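Local coordinates for protein M32 carboxypeptidase (Chitinophagaceae bacterium, PDB 7A03) that probably removes amino acids one at a time from the C-terminal ends of peptides, as a metal-dependent carboxypeptidase of the M32 family, at residues A[99-104]-A[147-152]; A[111-116]-A[137-142]. All coordinates share one frame; numbering follows the deposited sequence.

Contact 2 (111-116 with 137-142) joins helix 103-126 directly to helix 129-150; the two follow each other in the chain and pack side by side, nearly antiparallel where they meet in contact 2, as a helical hairpin. Contact 1 (99-104 with 147-152) packs the turn between helix 82-100 and helix 103-126 against the end of helix 129-150. Contact 2 is nested inside the chain loop that contact 1 closes, so the pairing runs from mid-hairpin to its open end. Their centres lie about 16 Å apart, and the nearest atoms of the two sets are about 5 Å apart without touching. Buried, close packing in contact 2 gives way to a surface contact in contact 1, both well away from the chain's centre in this largely helical M32 metallopeptidase.

Contact 1. Residues A[99-104]-A[147-152]; sequences KKYPAS and TTVLGY
V149 and L150, at the C-terminal end of helix 129-150, pack against the turn K100-P102, and the tight part centres on V149. Its CG1, anti to the backbone N, lies over one face of the Y101 ring and reaches 3.6 Å from K100 O. The other methyl, CG2, meets P102 CD tip to tip at 4.0 Å. Y101 crosses L150 obliquely, with OH 3.6 Å from L150 CD2. That hydroxyl is also hydrogen-bonded to E146, one turn back on the same helix, and to K97, so the ring is held at its polar end as well as on its face. The turn joins helix 82-100 to helix 103-126, with P102 as N-cap residue of the latter, and the contact therefore ties a helix-helix junction to the end of the next helix in this predominantly helical M32 fold. An alanine at Y101 would remove the ring and hydroxyl and would probably loosen the packing on V149 and L150 as well as the link to E146. The solvent side is looser: K100 is exposed and extended beyond CG, and its CD merely passes the carbonyl oxygens of V149 and L150, at 4.1 Å from V149 O.

Contact 2. Residues A[111-116]-A[137-142]; sequences EATNQA and ARMVEL
A112 lies at the middle of the first shell, its CB pointing at helix 129-150 and meeting two side chains of that helix. L142 CD1 comes within 3.5 Å of A112 CB, and R138 CG stands 3.8 Å from the same methyl, so the methyl of A112 meets both side chains, one turn apart on the partner helix. M139 supplies the other half of the contact. Its chain leaves with CG anti to the backbone N (chi1 180°), then bends at chi2 and chi3, which brings the terminal CE across to the opposite helix. There CE lies 3.5 Å from T113 OG1 and 4.2 Å from A116 CB. The two segments run nearly antiparallel, at 152° between their N-to-C directions, with their axes 9.4 Å apart at closest approach; they are the middle of the hairpin made by helix 103-126 and helix 129-150, in which alanines at A112 and A116 face the partner helix. In the next shell, T113 OG1 is hydrogen-bonded to I109 O one turn back, which orients the hydroxyl, leaving its oxygen alongside the M139 methyl. The R138 guanidinium has L142 CD1 over one face, 3.6 Å above its plane and offset toward the rim. E111 OE1 remains 5.2 Å from R138 NH2, too far for contact, though the opposite charges would probably attract weakly. Farther out, R138 and L142 both touch E108 of helix 103-126, while M139 and V140 rest on F416.

Contact 1. Residues A[99-104]-A[147-152]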
ATOM      1  N   LYS A  99      18.491  -2.312 -18.045  1.00 25.59           N
ATOM      2  CA  LYS A  99      19.761  -2.452 -18.742  1.00 31.29           C
ATOM      3  C   LYS A  99      20.957  -2.303 -17.812  1.00 32.07           C
ATOM      4  O   LYS A  99      22.076  -2.647 -18.208  1.00 34.42           O
ATOM      5  CB  LYS A  99      19.832  -1.483 -19.927  1.00 35.02           C
ATOM      6  CG  LYS A  99      18.618  -1.567 -20.864  1.00 34.02           C
ATOM      7  CD  LYS A  99      18.616  -2.857 -21.686  1.00 32.50           C
ATOM      8  CE  LYS A  99      17.282  -3.053 -22.414  1.00 32.91           C
ATOM      9  NZ  LYS A  99      17.295  -4.230 -23.333  1.00 30.54           N
ATOM     10  N   LYS A 100      20.748  -1.816 -16.587  1.00 29.61           N
ATOM     11  CA  LYS A 100      21.860  -1.782 -15.635  1.00 28.68           C
ATOM     12  C   LYS A 100      22.295  -3.180 -15.163  1.00 29.75           C
ATOM     13  O   LYS A 100      23.468  -3.370 -14.822  1.00 33.48           O
ATOM     14  CB  LYS A 100      21.517  -0.890 -14.437  1.00 27.93           C
ATOM     15  CG  LYS A 100      21.648   0.596 -14.719  1.00 35.11           C
ATOM     16  CD  LYS A 100      21.033   1.428 -13.595  1.00 35.30           C
ATOM     17  CE  LYS A 100      20.864   2.886 -14.008  1.00 41.88           C
ATOM     18  NZ  LYS A 100      19.744   3.548 -13.278  1.00 45.70           N
ATOM     19  N   TYR A 101      21.390  -4.158 -15.125  1.00 24.68           N
ATOM     20  CA  TYR A 101      21.671  -5.414 -14.410  1.00 25.10           C
ATOM     21  C   TYR A 101      22.453  -6.390 -15.286  1.00 21.12           C
ATOM     22  O   TYR A 101      22.047  -6.653 -16.426  1.00 27.75           O
ATOM     23  CB  TYR A 101      20.382  -6.113 -14.029  1.00 20.55           C
ATOM     24  CG  TYR A 101      19.616  -5.493 -12.893  1.00 23.24           C
ATOM     25  CD1 TYR A 101      18.941  -4.295 -13.069  1.00 25.95           C
ATOM     26  CD2 TYR A 101      19.539  -6.119 -11.648  1.00 20.74           C
ATOM     27  CE1 TYR A 101      18.223  -3.729 -12.037  1.00 28.79           C
ATOM     28  CE2 TYR A 101      18.819  -5.561 -10.615  1.00 23.03           C
ATOM     29  CZ  TYR A 101      18.167  -4.364 -10.814  1.00 27.05           C
ATOM     30  OH  TYR A 101      17.446  -3.807  -9.786  1.00 27.38           O
ATOM     31  N   PRO A 102      23.516  -6.999 -14.770  1.00 20.82           N
ATOM     32  CA  PRO A 102      24.134  -8.128 -15.478  1.00 21.14           C
ATOM     33  C   PRO A 102      23.221  -9.339 -15.413  1.00 19.36           C
ATOM     34  O   PRO A 102      22.521  -9.568 -14.422  1.00 21.86           O
ATOM     35  CB  PRO A 102      25.425  -8.386 -14.689  1.00 22.28           C
ATOM     36  CG  PRO A 102      25.567  -7.212 -13.735  1.00 26.06           C
ATOM     37  CD  PRO A 102      24.182  -6.720 -13.487  1.00 26.77           C
ATOM     38  N   ALA A 103      23.241 -10.130 -16.493  1.00 20.00           N
ATOM     39  CA  ALA A 103      22.367 -11.296 -16.587  1.00 21.17           C
ATOM     40  C   ALA A 103      22.603 -12.278 -15.439  1.00 15.94           C
ATOM     41  O   ALA A 103      21.647 -12.874 -14.917  1.00 19.97           O
ATOM     42  CB  ALA A 103      22.534 -11.974 -17.954  1.00 19.44           C
ATOM     43  N   SER A 104      23.864 -12.447 -15.023  1.00 21.15           N
ATOM     44  CA  SER A 104      24.174 -13.379 -13.942  1.00 21.94           C
ATOM     45  C   SER A 104      23.512 -12.955 -12.637  1.00 16.27           C
ATOM     46  O   SER A 104      22.988 -13.798 -11.900  1.00 20.95           O
ATOM     47  CB  SER A 104      25.685 -13.495 -13.762  1.00 23.38           C
ATOM     48  OG  SER A 104      26.258 -12.242 -13.453  1.00 22.70           O
ATOM     49  N   THR A 147      22.401  -2.988  -4.832  1.00 20.14           N
ATOM     50  CA  THR A 147      22.600  -1.568  -4.548  1.00 19.84           C
ATOM     51  C   THR A 147      23.786  -1.023  -5.327  1.00 26.66           C
ATOM     52  O   THR A 147      23.735   0.100  -5.856  1.00 21.40           O
ATOM     53  CB  THR A 147      22.770  -1.276  -3.050  1.00 20.06           C
ATOM     54  OG1 THR A 147      24.081  -1.667  -2.601  1.00 21.21           O
ATOM     55  CG2 THR A 147      21.703  -1.960  -2.218  1.00 20.95           C
ATOM     56  N   THR A 148      24.869  -1.803  -5.414  1.00 27.85           N
ATOM     57  CA  THR A 148      26.004  -1.301  -6.194  1.00 32.23           C
ATOM     58  C   THR A 148      25.691  -1.231  -7.692  1.00 31.12           C
ATOM     59  O   THR A 148      26.184  -0.336  -8.387  1.00 34.51           O
ATOM     60  CB  THR A 148      27.290  -2.082  -5.910  1.00 32.60           C
ATOM     61  OG1 THR A 148      27.080  -3.476  -6.152  1.00 31.17           O
ATOM     62  CG2 THR A 148      27.722  -1.884  -4.464  1.00 35.32           C
ATOM     63  N   VAL A 149      24.869  -2.152  -8.199  1.00 26.52           N
ATOM     64  CA  VAL A 149      24.480  -2.116  -9.612  1.00 30.46           C
ATOM     65  C   VAL A 149      23.574  -0.918  -9.913  1.00 34.31           C
ATOM     66  O   VAL A 149      23.716  -0.259 -10.950  1.00 32.86           O
ATOM     67  CB  VAL A 149      23.837  -3.454 -10.023  1.00 29.01           C
ATOM     68  CG1 VAL A 149      23.005  -3.306 -11.299  1.00 34.31           C
ATOM     69  CG2 VAL A 149      24.902  -4.523 -10.181  1.00 28.41           C
ATOM     70  N   LEU A 150      22.626  -0.622  -9.021  1.00 28.96           N
ATOM     71  CA  LEU A 150      21.684   0.468  -9.261  1.00 24.99           C
ATOM     72  C   LEU A 150      22.330   1.833  -9.077  1.00 29.79           C
ATOM     73  O   LEU A 150      21.944   2.793  -9.754  1.00 29.03           O
ATOM     74  CB  LEU A 150      20.482   0.338  -8.324  1.00 24.92           C
ATOM     75  CG  LEU A 150      19.518  -0.813  -8.602  1.00 20.78           C
ATOM     76  CD1 LEU A 150      18.659  -1.080  -7.374  1.00 23.68           C
ATOM     77  CD2 LEU A 150      18.651  -0.445  -9.780  1.00 20.57           C
ATOM     78  N   GLY A 151      23.295   1.936  -8.170  1.00 22.76           N
ATOM     79  CA  GLY A 151      23.897   3.198  -7.803  1.00 23.23           C
ATOM     80  C   GLY A 151      23.076   3.932  -6.757  1.00 26.38           C
ATOM     81  O   GLY A 151      21.886   3.687  -6.567  1.00 28.27           O
ATOM     82  N   TYR A 152      23.733   4.863  -6.074  1.00 26.86           N
ATOM     83  CA  TYR A 152      23.088   5.574  -4.979  1.00 25.95           C
ATOM     84  C   TYR A 152      24.052   6.633  -4.468  1.00 26.28           C
ATOM     85  O   TYR A 152      25.247   6.631  -4.777  1.00 27.62           O
ATOM     86  CB  TYR A 152      22.744   4.631  -3.821  1.00 24.81           C
ATOM     87  CG  TYR A 152      23.958   3.926  -3.255  1.00 23.38           C
ATOM     88  CD1 TYR A 152      24.740   4.521  -2.261  1.00 22.37           C
ATOM     89  CD2 TYR A 152      24.348   2.680  -3.738  1.00 26.46           C
ATOM     90  CE1 TYR A 152      25.852   3.892  -1.761  1.00 25.93           C
ATOM     91  CE2 TYR A 152      25.465   2.039  -3.236  1.00 35.04           C
ATOM     92  CZ  TYR A 152      26.210   2.650  -2.245  1.00 28.11           C
ATOM     93  OH  TYR A 152      27.321   2.022  -1.739  1.00 27.14           O
TER

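Contact 2. Residues A[111-116]-A[137-142]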
ATOM      1  N   GLU A 111      17.037 -17.260  -8.509  1.00 28.28           N
ATOM      2  CA  GLU A 111      17.283 -18.517  -7.801  1.00 33.53           C
ATOM      3  C   GLU A 111      17.152 -18.323  -6.294  1.00 26.27           C
ATOM      4  O   GLU A 111      16.515 -19.129  -5.599  1.00 30.15           O
ATOM      5  CB  GLU A 111      18.680 -19.042  -8.142  1.00 35.87           C
ATOM      6  CG  GLU A 111      18.944 -19.314  -9.622  1.00 40.11           C
ATOM      7  CD  GLU A 111      20.436 -19.395  -9.951  1.00 44.31           C
ATOM      8  OE1 GLU A 111      21.262 -19.400  -9.012  1.00 47.91           O
ATOM      9  OE2 GLU A 111      20.786 -19.441 -11.151  1.00 40.89           O
ATOM     10  N   ALA A 112      17.734 -17.239  -5.777  1.00 28.86           N
ATOM     11  CA  ALA A 112      17.687 -16.979  -4.344  1.00 29.01           C
ATOM     12  C   ALA A 112      16.273 -16.667  -3.877  1.00 31.16           C
ATOM     13  O   ALA A 112      15.909 -17.007  -2.746  1.00 31.65           O
ATOM     14  CB  ALA A 112      18.643 -15.843  -3.985  1.00 23.88           C
ATOM     15  N   THR A 113      15.453 -16.047  -4.728  1.00 28.48           N
ATOM     16  CA  THR A 113      14.061 -15.821  -4.355  1.00 28.23           C
ATOM     17  C   THR A 113      13.288 -17.136  -4.271  1.00 32.32           C
ATOM     18  O   THR A 113      12.501 -17.340  -3.338  1.00 26.71           O
ATOM     19  CB  THR A 113      13.400 -14.836  -5.322  1.00 25.74           C
ATOM     20  OG1 THR A 113      14.179 -13.635  -5.398  1.00 25.20           O
ATOM     21  CG2 THR A 113      12.003 -14.476  -4.832  1.00 30.37           C
ATOM     22  N   ASN A 114      13.500 -18.044  -5.230  1.00 29.36           N
ATOM     23  CA  ASN A 114      12.873 -19.365  -5.124  1.00 35.64           C
ATOM     24  C   ASN A 114      13.263 -20.051  -3.815  1.00 32.85           C
ATOM     25  O   ASN A 114      12.409 -20.585  -3.079  1.00 34.69           O
ATOM     26  CB  ASN A 114      13.294 -20.236  -6.311  1.00 39.43           C
ATOM     27  CG  ASN A 114      12.744 -19.737  -7.628  1.00 48.19           C
ATOM     28  OD1 ASN A 114      11.805 -18.939  -7.663  1.00 50.90           O
ATOM     29  ND2 ASN A 114      13.323 -20.211  -8.727  1.00 51.06           N
ATOM     30  N   GLN A 115      14.563 -20.049  -3.519  1.00 27.84           N
ATOM     31  CA  GLN A 115      15.050 -20.715  -2.316  1.00 30.99           C
ATOM     32  C   GLN A 115      14.479 -20.072  -1.061  1.00 31.79           C
ATOM     33  O   GLN A 115      14.108 -20.774  -0.114  1.00 30.32           O
ATOM     34  CB  GLN A 115      16.577 -20.719  -2.303  1.00 27.58           C
ATOM     35  CG  GLN A 115      17.155 -21.383  -3.545  1.00 31.10           C
ATOM     36  CD  GLN A 115      18.629 -21.092  -3.760  1.00 38.29           C
ATOM     37  OE1 GLN A 115      19.140 -20.049  -3.351  1.00 45.64           O
ATOM     38  NE2 GLN A 115      19.318 -22.015  -4.424  1.00 40.71           N
ATOM     39  N   ALA A 116      14.374 -18.738  -1.050  1.00 30.50           N
ATOM     40  CA  ALA A 116      13.821 -18.039   0.104  1.00 28.71           C
ATOM     41  C   ALA A 116      12.342 -18.350   0.287  1.00 34.29           C
ATOM     42  O   ALA A 116      11.870 -18.473   1.418  1.00 37.22           O
ATOM     43  CB  ALA A 116      14.056 -16.532  -0.027  1.00 30.49           C
ATOM     44  N   ALA A 137      20.200 -14.816   4.335  1.00 26.29           N
ATOM     45  CA  ALA A 137      21.566 -14.322   4.202  1.00 24.82           C
ATOM     46  C   ALA A 137      21.965 -14.200   2.735  1.00 24.75           C
ATOM     47  O   ALA A 137      22.565 -13.194   2.325  1.00 26.47           O
ATOM     48  CB  ALA A 137      22.523 -15.266   4.930  1.00 26.65           C
ATOM     49  N   ARG A 138      21.633 -15.217   1.934  1.00 26.57           N
ATOM     50  CA  ARG A 138      21.877 -15.161   0.491  1.00 29.51           C
ATOM     51  C   ARG A 138      21.141 -13.984  -0.152  1.00 26.95           C
ATOM     52  O   ARG A 138      21.725 -13.215  -0.935  1.00 29.25           O
ATOM     53  CB  ARG A 138      21.460 -16.494  -0.137  1.00 31.87           C
ATOM     54  CG  ARG A 138      21.534 -16.562  -1.656  1.00 31.89           C
ATOM     55  CD  ARG A 138      22.908 -16.210  -2.184  1.00 34.71           C
ATOM     56  NE  ARG A 138      23.032 -16.580  -3.593  1.00 37.64           N
ATOM     57  CZ  ARG A 138      24.072 -16.272  -4.362  1.00 37.29           C
ATOM     58  NH1 ARG A 138      25.088 -15.580  -3.866  1.00 37.89           N
ATOM     59  NH2 ARG A 138      24.090 -16.652  -5.633  1.00 35.50           N
ATOM     60  N   MET A 139      19.854 -13.826   0.181  1.00 26.21           N
ATOM     61  CA  MET A 139      19.059 -12.715  -0.338  1.00 24.71           C
ATOM     62  C   MET A 139      19.706 -11.373  -0.020  1.00 20.88           C
ATOM     63  O   MET A 139      19.826 -10.504  -0.892  1.00 24.37           O
ATOM     64  CB  MET A 139      17.648 -12.768   0.249  1.00 23.41           C
ATOM     65  CG  MET A 139      16.731 -11.638  -0.232  1.00 25.17           C
ATOM     66  SD  MET A 139      16.442 -11.699  -2.016  1.00 25.97           S
ATOM     67  CE  MET A 139      15.346 -13.101  -2.115  1.00 24.02           C
ATOM     68  N   VAL A 140      20.133 -11.185   1.232  1.00 20.81           N
ATOM     69  CA  VAL A 140      20.713  -9.912   1.645  1.00 20.82           C
ATOM     70  C   VAL A 140      22.011  -9.636   0.891  1.00 23.80           C
ATOM     71  O   VAL A 140      22.267  -8.500   0.467  1.00 22.71           O
ATOM     72  CB  VAL A 140      20.904  -9.879   3.176  1.00 19.78           C
ATOM     73  CG1 VAL A 140      21.773  -8.691   3.600  1.00 24.05           C
ATOM     74  CG2 VAL A 140      19.553  -9.817   3.864  1.00 22.95           C
ATOM     75  N   GLU A 141      22.863 -10.660   0.737  1.00 25.81           N
ATOM     76  CA  GLU A 141      24.089 -10.487  -0.042  1.00 27.28           C
ATOM     77  C   GLU A 141      23.776 -10.008  -1.457  1.00 24.15           C
ATOM     78  O   GLU A 141      24.395  -9.057  -1.968  1.00 23.44           O
ATOM     79  CB  GLU A 141      24.861 -11.808  -0.106  1.00 36.68           C
ATOM     80  CG  GLU A 141      25.323 -12.358   1.230  1.00 41.59           C
ATOM     81  CD  GLU A 141      26.316 -13.501   1.079  1.00 48.24           C
ATOM     82  OE1 GLU A 141      26.507 -13.984  -0.061  1.00 49.95           O
ATOM     83  OE2 GLU A 141      26.901 -13.919   2.103  1.00 51.29           O
ATOM     84  N   LEU A 142      22.801 -10.655  -2.103  1.00 22.06           N
ATOM     85  CA  LEU A 142      22.464 -10.268  -3.469  1.00 25.04           C
ATOM     86  C   LEU A 142      21.877  -8.860  -3.517  1.00 26.99           C
ATOM     87  O   LEU A 142      22.135  -8.100  -4.461  1.00 23.41           O
ATOM     88  CB  LEU A 142      21.540 -11.306  -4.105  1.00 25.24           C
ATOM     89  CG  LEU A 142      22.240 -12.632  -4.443  1.00 24.58           C
ATOM     90  CD1 LEU A 142      21.256 -13.690  -4.923  1.00 26.99           C
ATOM     91  CD2 LEU A 142      23.316 -12.387  -5.486  1.00 28.57           C
TER